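Local coordinates for protein TBC1 domain family member 22A (Homo sapiens, PDB 2QFZ) that probably acts as a GTPase-activating protein for Rab-family GTPases through its TBC domain, and forms homodimers and binds 14-3-3 proteins, at residues T104-M115 / T127-A138. Numbering follows the deposited sequence.
Sequences TYRQIHIDIPRM and TEIFERILFIWA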
ATOM      1  N   THR A 104      -8.964  21.312  -4.662  1.00 47.53           N
ATOM      2  CA  THR A 104      -8.265  20.032  -4.705  1.00 42.77           C
ATOM      3  C   THR A 104      -6.755  20.233  -4.568  1.00 43.44           C
ATOM      4  O   THR A 104      -6.091  19.517  -3.785  1.00 42.76           O
ATOM      5  CB  THR A 104      -8.586  19.252  -6.004  1.00 39.51           C
ATOM      6  OG1 THR A 104      -9.995  19.006  -6.077  1.00 37.20           O
ATOM      7  CG2 THR A 104      -7.867  17.935  -6.041  1.00 35.84           C
ATOM      8  N   TYR A 105      -6.196  21.204  -5.295  1.00 42.33           N
ATOM      9  CA  TYR A 105      -4.748  21.411  -5.235  1.00 43.57           C
ATOM     10  C   TYR A 105      -4.276  21.936  -3.860  1.00 41.12           C
ATOM     11  O   TYR A 105      -3.188  21.571  -3.393  1.00 41.24           O
ATOM     12  CB  TYR A 105      -4.213  22.317  -6.366  1.00 47.72           C
ATOM     13  CG  TYR A 105      -2.725  22.541  -6.203  1.00 48.54           C
ATOM     14  CD1 TYR A 105      -1.827  21.480  -6.337  1.00 50.14           C
ATOM     15  CD2 TYR A 105      -2.220  23.781  -5.839  1.00 49.69           C
ATOM     16  CE1 TYR A 105      -0.442  21.662  -6.153  1.00 51.67           C
ATOM     17  CE2 TYR A 105      -0.828  23.977  -5.656  1.00 52.11           C
ATOM     18  CZ  TYR A 105       0.051  22.918  -5.809  1.00 51.00           C
ATOM     19  OH  TYR A 105       1.422  23.113  -5.618  1.00 50.01           O
ATOM     20  N   ARG A 106      -5.088  22.793  -3.233  1.00 38.05           N
ATOM     21  CA  ARG A 106      -4.723  23.353  -1.924  0.50 36.50           C
ATOM     22  C   ARG A 106      -4.695  22.266  -0.872  1.00 34.21           C
ATOM     23  O   ARG A 106      -3.752  22.221  -0.064  1.00 33.44           O
ATOM     24  CB  ARG A 106      -5.665  24.485  -1.473  0.50 37.55           C
ATOM     25  CG  ARG A 106      -5.115  25.252  -0.238  0.50 37.37           C
ATOM     26  CD  ARG A 106      -6.101  26.299   0.335  0.50 37.68           C
ATOM     27  NE  ARG A 106      -5.458  27.103   1.390  0.50 37.03           N
ATOM     28  CZ  ARG A 106      -5.552  26.875   2.704  0.50 37.17           C
ATOM     29  NH1 ARG A 106      -6.276  25.865   3.176  0.50 36.93           N
ATOM     30  NH2 ARG A 106      -4.911  27.666   3.557  0.50 37.28           N
ATOM     31  N   GLN A 107      -5.707  21.387  -0.866  1.00 32.53           N
ATOM     32  CA  GLN A 107      -5.673  20.221   0.028  1.00 33.88           C
ATOM     33  C   GLN A 107      -4.387  19.384  -0.163  1.00 32.22           C
ATOM     34  O   GLN A 107      -3.725  18.991   0.825  1.00 31.60           O
ATOM     35  CB  GLN A 107      -6.928  19.359  -0.159  1.00 39.79           C
ATOM     36  CG  GLN A 107      -8.210  19.951   0.462  1.00 42.71           C
ATOM     37  CD  GLN A 107      -9.376  18.976   0.408  1.00 44.91           C
ATOM     38  OE1 GLN A 107      -9.542  18.132   1.304  1.00 48.46           O
ATOM     39  NE2 GLN A 107     -10.180  19.066  -0.658  1.00 44.91           N
ATOM     40  N   ILE A 108      -4.006  19.134  -1.421  1.00 32.27           N
ATOM     41  CA  ILE A 108      -2.816  18.308  -1.720  1.00 31.74           C
ATOM     42  C   ILE A 108      -1.525  19.028  -1.299  1.00 36.47           C
ATOM     43  O   ILE A 108      -0.607  18.389  -0.783  1.00 37.35           O
ATOM     44  CB  ILE A 108      -2.749  17.877  -3.224  1.00 29.07           C
ATOM     45  CG1 ILE A 108      -3.923  16.967  -3.573  1.00 27.37           C
ATOM     46  CG2 ILE A 108      -1.384  17.231  -3.562  1.00 23.49           C
ATOM     47  CD1 ILE A 108      -4.278  16.905  -5.093  1.00 27.16           C
ATOM     48  N   HIS A 109      -1.482  20.349  -1.493  1.00 40.95           N
ATOM     49  CA  HIS A 109      -0.303  21.183  -1.126  1.00 43.43           C
ATOM     50  C   HIS A 109      -0.059  21.237   0.375  1.00 41.32           C
ATOM     51  O   HIS A 109       1.069  21.430   0.820  1.00 44.74           O
ATOM     52  CB  HIS A 109      -0.475  22.624  -1.658  1.00 50.64           C
ATOM     53  CG  HIS A 109       0.817  23.375  -1.856  1.00 55.26           C
ATOM     54  ND1 HIS A 109       1.960  23.118  -1.126  1.00 58.27           N
ATOM     55  CD2 HIS A 109       1.132  24.393  -2.695  1.00 58.58           C
ATOM     56  CE1 HIS A 109       2.924  23.937  -1.511  1.00 58.09           C
ATOM     57  NE2 HIS A 109       2.449  24.719  -2.466  1.00 58.88           N
ATOM     58  N   ILE A 110      -1.114  21.070   1.167  1.00 39.50           N
ATOM     59  CA  ILE A 110      -0.994  21.063   2.627  1.00 38.16           C
ATOM     60  C   ILE A 110      -0.517  19.720   3.176  1.00 35.52           C
ATOM     61  O   ILE A 110       0.303  19.666   4.099  1.00 37.90           O
ATOM     62  CB  ILE A 110      -2.336  21.430   3.274  1.00 39.66           C
ATOM     63  CG1 ILE A 110      -2.616  22.926   3.044  1.00 39.94           C
ATOM     64  CG2 ILE A 110      -2.339  21.096   4.782  1.00 39.82           C
ATOM     65  CD1 ILE A 110      -4.100  23.284   3.084  1.00 44.06           C
ATOM     66  N   ASP A 111      -1.041  18.643   2.612  1.00 34.64           N
ATOM     67  CA  ASP A 111      -0.728  17.285   3.061  1.00 34.09           C
ATOM     68  C   ASP A 111       0.633  16.795   2.605  1.00 31.25           C
ATOM     69  O   ASP A 111       1.377  16.265   3.419  1.00 27.51           O
ATOM     70  CB  ASP A 111      -1.781  16.294   2.562  1.00 35.81           C
ATOM     71  CG  ASP A 111      -3.152  16.496   3.228  1.00 40.06           C
ATOM     72  OD1 ASP A 111      -3.251  17.274   4.216  1.00 41.22           O
ATOM     73  OD2 ASP A 111      -4.118  15.879   2.739  1.00 36.10           O
ATOM     74  N   ILE A 112       0.952  16.959   1.315  1.00 31.01           N
ATOM     75  CA  ILE A 112       2.184  16.365   0.779  1.00 34.64           C
ATOM     76  C   ILE A 112       3.395  16.823   1.559  1.00 35.70           C
ATOM     77  O   ILE A 112       4.107  15.978   2.092  1.00 33.36           O
ATOM     78  CB  ILE A 112       2.379  16.543  -0.786  1.00 31.70           C
ATOM     79  CG1 ILE A 112       1.304  15.786  -1.559  1.00 32.47           C
ATOM     80  CG2 ILE A 112       3.785  16.097  -1.231  1.00 31.46           C
ATOM     81  CD1 ILE A 112       0.588  14.724  -0.789  1.00 30.45           C
ATOM     82  N   PRO A 113       3.635  18.159   1.648  1.00 42.57           N
ATOM     83  CA  PRO A 113       4.790  18.687   2.405  1.00 43.26           C
ATOM     84  C   PRO A 113       5.052  18.150   3.808  1.00 44.94           C
ATOM     85  O   PRO A 113       6.200  18.159   4.233  1.00 47.10           O
ATOM     86  CB  PRO A 113       4.508  20.181   2.441  1.00 44.45           C
ATOM     87  CG  PRO A 113       3.882  20.428   1.105  1.00 43.93           C
ATOM     88  CD  PRO A 113       2.917  19.261   0.983  1.00 43.96           C
ATOM     89  N   ARG A 114       4.033  17.665   4.504  1.00 45.94           N
ATOM     90  CA  ARG A 114       4.194  17.195   5.886  1.00 49.61           C
ATOM     91  C   ARG A 114       3.997  15.684   6.039  1.00 48.02           C
ATOM     92  O   ARG A 114       3.812  15.196   7.166  1.00 47.88           O
ATOM     93  CB  ARG A 114       3.196  17.888   6.846  1.00 52.89           C
ATOM     94  CG  ARG A 114       2.596  19.258   6.426  1.00 54.87           C
ATOM     95  CD  ARG A 114       1.187  19.463   7.058  1.00 56.18           C
ATOM     96  NE  ARG A 114       0.358  18.269   6.869  1.00 58.56           N
ATOM     97  CZ  ARG A 114      -0.909  18.128   7.268  1.00 59.87           C
ATOM     98  NH1 ARG A 114      -1.528  16.953   7.041  1.00 57.71           N
ATOM     99  NH2 ARG A 114      -1.565  19.135   7.870  1.00 58.95           N
ATOM    100  N   MET A 115       4.015  14.935   4.935  1.00 44.40           N
ATOM    101  CA  MET A 115       3.821  13.482   5.024  1.00 40.71           C
ATOM    102  C   MET A 115       5.170  12.766   5.244  1.00 41.07           C
ATOM    103  O   MET A 115       6.235  13.373   5.166  1.00 37.86           O
ATOM    104  CB  MET A 115       3.056  12.942   3.791  1.00 38.98           C
ATOM    105  CG  MET A 115       3.885  12.716   2.562  1.00 36.98           C
ATOM    106  SD  MET A 115       2.884  12.395   1.093  1.00 34.15           S
ATOM    107  CE  MET A 115       2.882  10.595   1.087  1.00 36.37           C
ATOM    108  N   THR A 127       8.272  16.213  -4.084  1.00 33.78           N
ATOM    109  CA  THR A 127       7.038  16.878  -3.697  1.00 34.02           C
ATOM    110  C   THR A 127       6.215  17.243  -4.897  1.00 33.08           C
ATOM    111  O   THR A 127       4.998  17.075  -4.891  1.00 36.71           O
ATOM    112  CB  THR A 127       7.290  18.113  -2.778  1.00 36.09           C
ATOM    113  OG1 THR A 127       7.899  17.669  -1.560  1.00 36.34           O
ATOM    114  CG2 THR A 127       6.004  18.786  -2.418  1.00 37.39           C
ATOM    115  N   GLU A 128       6.859  17.709  -5.946  1.00 30.54           N
ATOM    116  CA  GLU A 128       6.154  18.056  -7.177  1.00 29.35           C
ATOM    117  C   GLU A 128       5.577  16.839  -7.907  1.00 24.77           C
ATOM    118  O   GLU A 128       4.521  16.923  -8.457  1.00 20.92           O
ATOM    119  CB  GLU A 128       7.103  18.792  -8.165  1.00 29.70           C
ATOM    120  N   ILE A 129       6.322  15.734  -7.958  1.00 27.70           N
ATOM    121  CA  ILE A 129       5.844  14.531  -8.638  1.00 26.02           C
ATOM    122  C   ILE A 129       4.611  14.040  -7.890  1.00 25.95           C
ATOM    123  O   ILE A 129       3.590  13.739  -8.485  1.00 22.79           O
ATOM    124  CB  ILE A 129       6.895  13.412  -8.648  1.00 25.49           C
ATOM    125  CG1 ILE A 129       8.048  13.772  -9.553  1.00 24.56           C
ATOM    126  CG2 ILE A 129       6.254  12.082  -9.088  1.00 27.45           C
ATOM    127  CD1 ILE A 129       9.293  12.852  -9.337  1.00 26.84           C
ATOM    128  N   PHE A 130       4.735  13.964  -6.565  1.00 29.10           N
ATOM    129  CA  PHE A 130       3.651  13.444  -5.695  1.00 26.76           C
ATOM    130  C   PHE A 130       2.379  14.216  -5.884  1.00 25.63           C
ATOM    131  O   PHE A 130       1.332  13.599  -6.061  1.00 27.24           O
ATOM    132  CB  PHE A 130       4.083  13.444  -4.208  1.00 26.34           C
ATOM    133  CG  PHE A 130       4.825  12.180  -3.778  1.00 27.36           C
ATOM    134  CD1 PHE A 130       5.876  11.684  -4.516  1.00 28.40           C
ATOM    135  CD2 PHE A 130       4.462  11.495  -2.621  1.00 29.60           C
ATOM    136  CE1 PHE A 130       6.557  10.535  -4.120  1.00 26.69           C
ATOM    137  CE2 PHE A 130       5.136  10.354  -2.228  1.00 30.98           C
ATOM    138  CZ  PHE A 130       6.189   9.878  -2.987  1.00 28.98           C
ATOM    139  N   GLU A 131       2.466  15.563  -5.850  1.00 23.16           N
ATOM    140  CA  GLU A 131       1.292  16.465  -6.073  1.00 28.88           C
ATOM    141  C   GLU A 131       0.643  16.291  -7.429  1.00 26.87           C
ATOM    142  O   GLU A 131      -0.601  16.321  -7.574  1.00 25.18           O
ATOM    143  CB  GLU A 131       1.712  17.963  -5.921  1.00 32.50           C
ATOM    144  CG  GLU A 131       2.014  18.361  -4.502  1.00 31.88           C
ATOM    145  CD  GLU A 131       2.543  19.781  -4.341  1.00 39.07           C
ATOM    146  OE1 GLU A 131       2.568  20.535  -5.337  1.00 43.49           O
ATOM    147  OE2 GLU A 131       2.936  20.139  -3.188  1.00 46.08           O
ATOM    148  N   ARG A 132       1.487  16.136  -8.447  1.00 26.92           N
ATOM    149  CA  ARG A 132       0.992  15.986  -9.798  1.00 28.08           C
ATOM    150  C   ARG A 132       0.280  14.667 -10.009  1.00 23.72           C
ATOM    151  O   ARG A 132      -0.802  14.628 -10.618  1.00 31.29           O
ATOM    152  CB  ARG A 132       2.140  16.145 -10.793  1.00 30.47           C
ATOM    153  CG  ARG A 132       1.657  16.350 -12.195  1.00 31.74           C
ATOM    154  CD  ARG A 132       2.724  16.936 -13.052  1.00 34.35           C
ATOM    155  NE  ARG A 132       4.013  16.300 -12.806  1.00 32.42           N
ATOM    156  CZ  ARG A 132       5.179  16.741 -13.244  1.00 39.21           C
ATOM    157  NH1 ARG A 132       5.258  17.848 -14.007  1.00 41.57           N
ATOM    158  NH2 ARG A 132       6.281  16.045 -12.952  1.00 39.66           N
ATOM    159  N   ILE A 133       0.870  13.564  -9.541  1.00 26.60           N
ATOM    160  CA  ILE A 133       0.185  12.230  -9.606  1.00 23.60           C
ATOM    161  C   ILE A 133      -1.180  12.281  -8.905  1.00 21.48           C
ATOM    162  O   ILE A 133      -2.201  11.823  -9.443  1.00 22.22           O
ATOM    163  CB  ILE A 133       1.037  11.097  -8.946  1.00 22.72           C
ATOM    164  CG1 ILE A 133       2.239  10.729  -9.817  1.00 19.29           C
ATOM    165  CG2 ILE A 133       0.183   9.810  -8.692  1.00 18.62           C
ATOM    166  CD1 ILE A 133       3.288   9.843  -9.081  1.00 21.40           C
ATOM    167  N   LEU A 134      -1.187  12.853  -7.694  1.00 24.32           N
ATOM    168  CA  LEU A 134      -2.386  12.902  -6.855  1.00 22.05           C
ATOM    169  C   LEU A 134      -3.446  13.860  -7.443  1.00 21.94           C
ATOM    170  O   LEU A 134      -4.626  13.524  -7.535  1.00 25.77           O
ATOM    171  CB  LEU A 134      -1.997  13.260  -5.386  1.00 22.23           C
ATOM    172  CG  LEU A 134      -1.306  12.127  -4.619  1.00 19.45           C
ATOM    173  CD1 LEU A 134      -0.652  12.620  -3.353  1.00 23.81           C
ATOM    174  CD2 LEU A 134      -2.321  11.024  -4.346  1.00 25.12           C
ATOM    175  N   PHE A 135      -3.013  15.005  -7.939  1.00 23.18           N
ATOM    176  CA  PHE A 135      -3.924  15.939  -8.640  1.00 25.90           C
ATOM    177  C   PHE A 135      -4.565  15.321  -9.915  1.00 23.91           C
ATOM    178  O   PHE A 135      -5.795  15.443 -10.144  1.00 19.74           O
ATOM    179  CB  PHE A 135      -3.179  17.255  -8.961  1.00 32.71           C
ATOM    180  CG  PHE A 135      -4.044  18.315  -9.592  1.00 34.15           C
ATOM    181  CD1 PHE A 135      -4.759  19.195  -8.811  1.00 35.71           C
ATOM    182  CD2 PHE A 135      -4.129  18.437 -10.964  1.00 38.83           C
ATOM    183  CE1 PHE A 135      -5.584  20.170  -9.393  1.00 37.56           C
ATOM    184  CE2 PHE A 135      -4.957  19.413 -11.551  1.00 39.50           C
ATOM    185  CZ  PHE A 135      -5.673  20.277 -10.755  1.00 37.84           C
ATOM    186  N   ILE A 136      -3.763  14.643 -10.734  1.00 23.00           N
ATOM    187  CA  ILE A 136      -4.305  13.982 -11.947  1.00 22.81           C
ATOM    188  C   ILE A 136      -5.274  12.837 -11.595  1.00 22.96           C
ATOM    189  O   ILE A 136      -6.369  12.726 -12.170  1.00 25.11           O
ATOM    190  CB  ILE A 136      -3.162  13.498 -12.887  1.00 22.92           C
ATOM    191  CG1 ILE A 136      -2.531  14.703 -13.611  1.00 24.36           C
ATOM    192  CG2 ILE A 136      -3.646  12.485 -13.933  1.00 23.45           C
ATOM    193  CD1 ILE A 136      -1.253  14.342 -14.384  1.00 23.79           C
ATOM    194  N   TRP A 137      -4.890  11.989 -10.640  1.00 21.91           N
ATOM    195  CA  TRP A 137      -5.800  10.929 -10.167  1.00 18.90           C
ATOM    196  C   TRP A 137      -7.182  11.496  -9.725  1.00 17.64           C
ATOM    197  O   TRP A 137      -8.236  10.963 -10.086  1.00 18.75           O
ATOM    198  CB  TRP A 137      -5.157  10.103  -9.037  1.00 19.53           C
ATOM    199  CG  TRP A 137      -5.964   8.918  -8.786  1.00 18.37           C
ATOM    200  CD1 TRP A 137      -5.822   7.701  -9.369  1.00 19.76           C
ATOM    201  CD2 TRP A 137      -7.087   8.826  -7.918  1.00 20.16           C
ATOM    202  NE1 TRP A 137      -6.798   6.836  -8.900  1.00 20.22           N
ATOM    203  CE2 TRP A 137      -7.585   7.507  -8.010  1.00 19.57           C
ATOM    204  CE3 TRP A 137      -7.712   9.727  -7.026  1.00 21.55           C
ATOM    205  CZ2 TRP A 137      -8.685   7.068  -7.279  1.00 19.67           C
ATOM    206  CZ3 TRP A 137      -8.837   9.282  -6.322  1.00 21.15           C
ATOM    207  CH2 TRP A 137      -9.292   7.972  -6.449  1.00 18.86           C
ATOM    208  N   ALA A 138      -7.142  12.593  -8.967  1.00 22.33           N
ATOM    209  CA  ALA A 138      -8.329  13.230  -8.375  1.00 23.69           C
ATOM    210  C   ALA A 138      -9.262  13.808  -9.439  1.00 24.63           C
ATOM    211  O   ALA A 138     -10.449  13.575  -9.391  1.00 22.82           O
ATOM    212  CB  ALA A 138      -7.910  14.308  -7.411  1.00 19.53           C
TER
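Tyr105 OH donates a hydrogen bond to Glu131 OE1 (2.8 Å), reaching the oxygen from above the carboxylate plane, with ring and carboxylate turned 77° apart. Glu131 CG lies anti to its carbonyl carbon (chi1 -71°) and the chain runs extended beyond it, carrying the acid across to the other helix; OE2 sits over one face of the His109 ring, 3.8 Å from ND1. The methylene CG of Glu131 packs on Ile108 CG2 (3.7 Å) and Ile112 CG1. Shortening Glu131 to an alanine would probably leave the Tyr105 hydroxyl without this acceptor and open a gap beside both isoleucines. Helices 102-111 and 124-140 run roughly antiparallel in the all-helical Rab-GAP TBC domain; the axes of 104-111 and 127-138 approach to 10.0 Å at 144°. Along the seam, Ile108 CD1 lies against Phe135 N (3.6 Å) and at the edge of the Phe135 ring, whose CE1 meets Tyr105 CB. Thr104 CG2 touches Ala138 CB at one end. Farther along, Ile112 splits its branches, CD1 to Leu134 CD1 (3.5 Å) and CG2 to Thr127 CG2 (3.7 Å). Met115 makes a Met-aromatic contact with Phe130, SD lying obliquely to the ring and CE at its edge, 4.0 Å from Phe130 CE2; both residues also touch Thr155 of helix 150-162.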